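Local coordinates for protein putative oxidoreductase yhhX (Escherichia coli K-12, PDB 3F4L) that is a putative oxidoreductase of the Gfo/Idh/MocA family that probably binds a nicotinamide dinucleotide and may act as an NADP-dependent scyllo-inositol dehydrogenase, at residues V2-F7 and H30-F35; G188-V193 and L214-L219. All blocks are in the same frame, centred on the assembly; numbering follows the deposited sequence.

Contact 1. Residues V2-F7 and H30-F35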
# COMPACT_ATOMS: atom_id res chain seq x y z
N VAL A 2 21.98 15.66 -38.40
CA VAL A 2 20.88 16.46 -37.77
C VAL A 2 19.52 16.14 -38.38
O VAL A 2 19.34 16.23 -39.59
CB VAL A 2 21.14 17.97 -37.92
CG1 VAL A 2 21.36 18.32 -39.39
CG2 VAL A 2 19.95 18.77 -37.38
N ILE A 3 18.56 15.78 -37.53
CA ILE A 3 17.20 15.48 -37.98
C ILE A 3 16.34 16.71 -37.75
O ILE A 3 16.42 17.31 -36.68
CB ILE A 3 16.55 14.34 -37.17
CG1 ILE A 3 17.41 13.08 -37.24
CG2 ILE A 3 15.15 14.07 -37.70
CD1 ILE A 3 16.82 11.90 -36.49
N ASN A 4 15.54 17.09 -38.74
CA ASN A 4 14.64 18.23 -38.61
C ASN A 4 13.31 17.73 -38.04
O ASN A 4 12.79 16.69 -38.46
CB ASN A 4 14.37 18.90 -39.96
CG ASN A 4 15.52 19.77 -40.42
OD1 ASN A 4 15.36 20.63 -41.31
ND2 ASN A 4 16.69 19.55 -39.84
N CYS A 5 12.78 18.47 -37.07
CA CYS A 5 11.51 18.08 -36.47
C CYS A 5 10.59 19.29 -36.45
O CYS A 5 10.99 20.40 -36.81
CB CYS A 5 11.74 17.55 -35.05
SG CYS A 5 12.53 18.72 -33.90
N ALA A 6 9.34 19.06 -36.05
CA ALA A 6 8.36 20.12 -35.97
C ALA A 6 7.36 19.84 -34.87
O ALA A 6 7.04 18.69 -34.59
CB ALA A 6 7.66 20.28 -37.31
N PHE A 7 6.85 20.89 -34.24
CA PHE A 7 5.88 20.70 -33.19
C PHE A 7 4.50 21.18 -33.57
O PHE A 7 4.34 22.22 -34.19
CB PHE A 7 6.30 21.44 -31.91
CG PHE A 7 7.48 20.85 -31.24
CD1 PHE A 7 8.76 21.10 -31.71
CD2 PHE A 7 7.31 20.01 -30.14
CE1 PHE A 7 9.87 20.51 -31.10
CE2 PHE A 7 8.41 19.42 -29.52
CZ PHE A 7 9.69 19.66 -30.00
N HIS A 30 17.14 19.74 -35.23
CA HIS A 30 16.88 21.13 -35.61
C HIS A 30 15.37 21.31 -35.70
O HIS A 30 14.70 20.60 -36.46
CB HIS A 30 17.51 21.46 -36.97
CG HIS A 30 17.12 22.82 -37.47
ND1 HIS A 30 16.15 23.01 -38.43
CD2 HIS A 30 17.51 24.05 -37.08
CE1 HIS A 30 15.95 24.31 -38.60
NE2 HIS A 30 16.77 24.96 -37.79
N VAL A 31 14.83 22.24 -34.92
CA VAL A 31 13.40 22.50 -34.93
C VAL A 31 13.09 23.41 -36.10
O VAL A 31 13.34 24.62 -36.05
CB VAL A 31 12.93 23.16 -33.61
CG1 VAL A 31 11.42 23.43 -33.65
CG2 VAL A 31 13.28 22.24 -32.44
N ALA A 32 12.55 22.84 -37.17
CA ALA A 32 12.25 23.60 -38.38
C ALA A 32 10.96 24.40 -38.33
O ALA A 32 10.91 25.51 -38.84
CB ALA A 32 12.23 22.66 -39.58
N HIS A 33 9.93 23.83 -37.72
CA HIS A 33 8.64 24.50 -37.63
C HIS A 33 7.94 24.23 -36.32
O HIS A 33 8.13 23.21 -35.68
CB HIS A 33 7.68 23.99 -38.71
CG HIS A 33 8.24 23.98 -40.09
ND1 HIS A 33 8.27 25.10 -40.89
CD2 HIS A 33 8.77 22.97 -40.82
CE1 HIS A 33 8.79 24.78 -42.06
NE2 HIS A 33 9.11 23.50 -42.04
N ILE A 34 7.09 25.18 -35.95
CA ILE A 34 6.26 25.03 -34.78
C ILE A 34 4.92 25.60 -35.19
O ILE A 34 4.79 26.80 -35.45
CB ILE A 34 6.80 25.77 -33.55
CG1 ILE A 34 8.00 25.00 -32.98
CG2 ILE A 34 5.69 25.85 -32.48
CD1 ILE A 34 8.51 25.56 -31.66
N PHE A 35 3.93 24.72 -35.31
CA PHE A 35 2.58 25.09 -35.68
C PHE A 35 1.80 25.43 -34.42
O PHE A 35 2.04 24.86 -33.36
CB PHE A 35 1.89 23.92 -36.38
CG PHE A 35 0.38 24.05 -36.45
CD1 PHE A 35 -0.22 24.76 -37.49
CD2 PHE A 35 -0.42 23.49 -35.47
CE1 PHE A 35 -1.61 24.91 -37.53
CE2 PHE A 35 -1.81 23.63 -35.50
CZ PHE A 35 -2.41 24.34 -36.54
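Five backbone hydrogen bonds join strands 3-7 and 30-35 as parallel neighbours. His-30 N donates to Ile-3 O at 2.9 Å, from above the carbonyl plane. Cys-5 N returns the link to His-30 O at 2.9 Å, in the plane of that carbonyl. Phe-35 N reaches Phe-7 O at 2.8 Å, nearly along the C=O axis. Between these ends the pairing slips by one residue. Cys-5 pairs with Val-31, but Ala-6 pairs with His-33, so strand 30-35 carries a beta bulge at Ala-32. The backbone of Ala-32 turns to near-helical angles there, which marks the bulge. Its N still donates to Cys-5 O, and the next bond runs from Phe-7 N to His-33 O. His-33 N is buried without a partner.

Side chains divide between the two faces. On one, the Asn-4 amide lies alongside His-30, with ND2 3.5 Å from His-30 CB and near the plane of the imidazole at its edge. The two planes are 49° apart. Ala-6 CB meets His-33 CB further along this face. On the other, CG1 of Val-31 comes to the edge of the Phe-7 ring, 4.0 Å from Phe-7 CD1. Cys-5 SG, between backbone N and carbonyl carbon (chi1 59°), rests 3.9 Å from Val-31 CG2. Ile-34 CG1 runs beside Phe-7 CB.

Helix 12-22 covers this second face, with Leu-19 on Phe-7 and Ile-34. It completes the beta-alpha-beta unit of the Rossmann fold. His-33 NE2 is hydrogen-bonded to Asp-63 OD2, and strand 66-71 flanks strand 3-8 on its other edge.

The chemistry is thus divided: the two strands share five backbone bonds, Asn-4 and Ala-6 turn theirs to strand 66-71, the helix-covered face is apolar, and the imidazoles and amide keep to the opposite face.

Contact 2. Residues G188-V193 and L214-L219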
# COMPACT_ATOMS: atom_id res chain seq x y z
N GLY A 188 6.19 -5.62 -17.93
CA GLY A 188 5.32 -6.01 -19.03
C GLY A 188 3.83 -5.96 -18.75
O GLY A 188 3.34 -5.07 -18.06
N ARG A 189 3.12 -6.93 -19.32
CA ARG A 189 1.67 -7.06 -19.22
C ARG A 189 1.26 -7.89 -17.99
O ARG A 189 1.60 -9.07 -17.89
CB ARG A 189 1.15 -7.74 -20.49
CG ARG A 189 -0.02 -7.08 -21.20
CD ARG A 189 -0.26 -7.77 -22.56
NE ARG A 189 -0.89 -6.90 -23.56
CZ ARG A 189 -1.14 -7.24 -24.82
NH1 ARG A 189 -0.83 -8.46 -25.26
NH2 ARG A 189 -1.70 -6.37 -25.66
N PRO A 190 0.51 -7.29 -17.06
CA PRO A 190 0.09 -8.03 -15.86
C PRO A 190 -1.03 -9.03 -16.13
O PRO A 190 -1.74 -8.92 -17.14
CB PRO A 190 -0.37 -6.91 -14.93
CG PRO A 190 -1.00 -5.95 -15.87
CD PRO A 190 0.01 -5.91 -17.03
N ASP A 191 -1.18 -9.98 -15.21
CA ASP A 191 -2.22 -11.00 -15.29
C ASP A 191 -3.55 -10.41 -14.81
O ASP A 191 -4.60 -10.66 -15.40
CB ASP A 191 -1.89 -12.20 -14.39
CG ASP A 191 -0.60 -12.88 -14.76
OD1 ASP A 191 -0.34 -13.03 -15.97
OD2 ASP A 191 0.16 -13.27 -13.84
N HIS A 192 -3.48 -9.65 -13.72
CA HIS A 192 -4.66 -9.04 -13.11
C HIS A 192 -4.39 -7.61 -12.66
O HIS A 192 -3.24 -7.22 -12.45
CB HIS A 192 -5.08 -9.82 -11.86
CG HIS A 192 -5.01 -11.30 -12.01
ND1 HIS A 192 -5.95 -12.03 -12.72
CD2 HIS A 192 -4.12 -12.21 -11.53
CE1 HIS A 192 -5.64 -13.31 -12.66
NE2 HIS A 192 -4.54 -13.45 -11.94
N VAL A 193 -5.46 -6.85 -12.49
CA VAL A 193 -5.35 -5.48 -12.01
C VAL A 193 -6.45 -5.20 -10.99
O VAL A 193 -7.61 -5.51 -11.24
CB VAL A 193 -5.48 -4.44 -13.14
CG1 VAL A 193 -5.39 -3.03 -12.55
CG2 VAL A 193 -4.38 -4.63 -14.17
N LEU A 214 -0.93 -4.08 -10.04
CA LEU A 214 -0.69 -4.93 -11.19
C LEU A 214 -0.02 -6.22 -10.73
O LEU A 214 1.04 -6.18 -10.10
CB LEU A 214 0.19 -4.21 -12.21
CG LEU A 214 -0.44 -3.03 -12.96
CD1 LEU A 214 -0.84 -1.93 -11.99
CD2 LEU A 214 0.56 -2.49 -13.99
N PHE A 215 -0.63 -7.35 -11.05
CA PHE A 215 -0.07 -8.63 -10.64
C PHE A 215 0.66 -9.36 -11.76
O PHE A 215 0.13 -9.51 -12.86
CB PHE A 215 -1.17 -9.53 -10.08
CG PHE A 215 -1.91 -8.93 -8.92
CD1 PHE A 215 -2.77 -7.85 -9.11
CD2 PHE A 215 -1.75 -9.43 -7.63
CE1 PHE A 215 -3.46 -7.29 -8.05
CE2 PHE A 215 -2.43 -8.88 -6.56
CZ PHE A 215 -3.30 -7.80 -6.77
N TYR A 216 1.87 -9.81 -11.47
CA TYR A 216 2.66 -10.58 -12.44
C TYR A 216 3.05 -11.84 -11.69
O TYR A 216 4.07 -11.89 -11.00
CB TYR A 216 3.92 -9.81 -12.87
CG TYR A 216 3.65 -8.47 -13.51
CD1 TYR A 216 3.47 -7.32 -12.74
CD2 TYR A 216 3.62 -8.34 -14.90
CE1 TYR A 216 3.25 -6.07 -13.34
CE2 TYR A 216 3.41 -7.10 -15.51
CZ TYR A 216 3.23 -5.97 -14.72
OH TYR A 216 3.06 -4.73 -15.32
N GLY A 217 2.21 -12.86 -11.81
CA GLY A 217 2.47 -14.10 -11.10
C GLY A 217 2.37 -13.77 -9.62
O GLY A 217 1.36 -13.23 -9.17
N ASP A 218 3.43 -14.08 -8.87
CA ASP A 218 3.45 -13.82 -7.44
C ASP A 218 3.92 -12.41 -7.13
O ASP A 218 3.97 -12.01 -5.97
CB ASP A 218 4.38 -14.81 -6.74
CG ASP A 218 3.84 -16.23 -6.75
OD1 ASP A 218 2.74 -16.45 -6.19
OD2 ASP A 218 4.51 -17.12 -7.31
N LEU A 219 4.28 -11.64 -8.16
CA LEU A 219 4.75 -10.28 -7.96
C LEU A 219 3.61 -9.27 -8.03
O LEU A 219 2.75 -9.38 -8.90
CB LEU A 219 5.78 -9.91 -9.03
CG LEU A 219 6.01 -8.40 -9.15
CD1 LEU A 219 6.79 -7.90 -7.95
CD2 LEU A 219 6.75 -8.10 -10.45
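Four hydrogen bonds hold residues 188-193 against 214-219, and two of them use side chains. Phe-215 is gripped through its backbone at both ends. Its N donates to His-192 O at 3.0 Å, almost straight (174°) and in the carbonyl plane. Its O receives Asp-191 N at 2.7 Å, nearly along the C=O axis. Asp-191 also reaches over with its carboxylate. CG stands anti to the carbonyl carbon (chi1 -60°), and OD2 takes Gly-217 N at 2.9 Å from above the carboxylate plane. That bond ties the Asp-191 side chain to the type II' turn 216-219, where Gly-217 has positive phi. At the far end, Tyr-216 OH donates to Gly-188 O at 2.8 Å, from above the carbonyl plane. Gly-188 is where the chain leaves helix 171-187.

The main aromatic contact is a CH-pi interaction. Pro-190 CB stands over one face of the Tyr-216 ring, 3.9 Å from its centroid and 18° off the normal. Pro-190 CA lies over the same face, nearer the rim. The phenol therefore has a proline on its face and its hydroxyl bonded. The Phe-215 ring presents its edge to His-192 O, with CD1 3.4 Å from that oxygen.

Apolar packing adds Pro-190 CB against Leu-214 CB at 3.9 Å. Val-193 CG2 meets Leu-214 CG more loosely.

The segments belong to the beta hairpin of strands 192-198 and 209-216 in the C-terminal alpha/beta domain. Pro-338 of the second subunit packs on His-192 and Phe-215. Ile-328 of helix 319-331 touches Pro-190 and Leu-214, and Ile-183 of helix 171-187 touches Leu-214 and Tyr-216. Strand 339-342 pairs with strand 192-198 along its other edge, while strand 219-225 flanks strand 209-216.

Overall arrangement
Contact 1 and contact 2 lie on opposite sides of the chain's centre and do not touch. Their centres are about 40 Å apart, and their nearest atoms about 28 Å. They follow one another along the chain. Contact 1 belongs to the parallel sheet of the Rossmann domain, which in this family binds the dinucleotide. Contact 2 belongs to the mixed sheet of the C-terminal domain. The first joins its strands through a helical crossover, the second through a hairpin. Contact 1 touches no other subunit, whereas contact 2 meets the second subunit, where Asp-218 forms a salt bridge with Lys-203 of that chain.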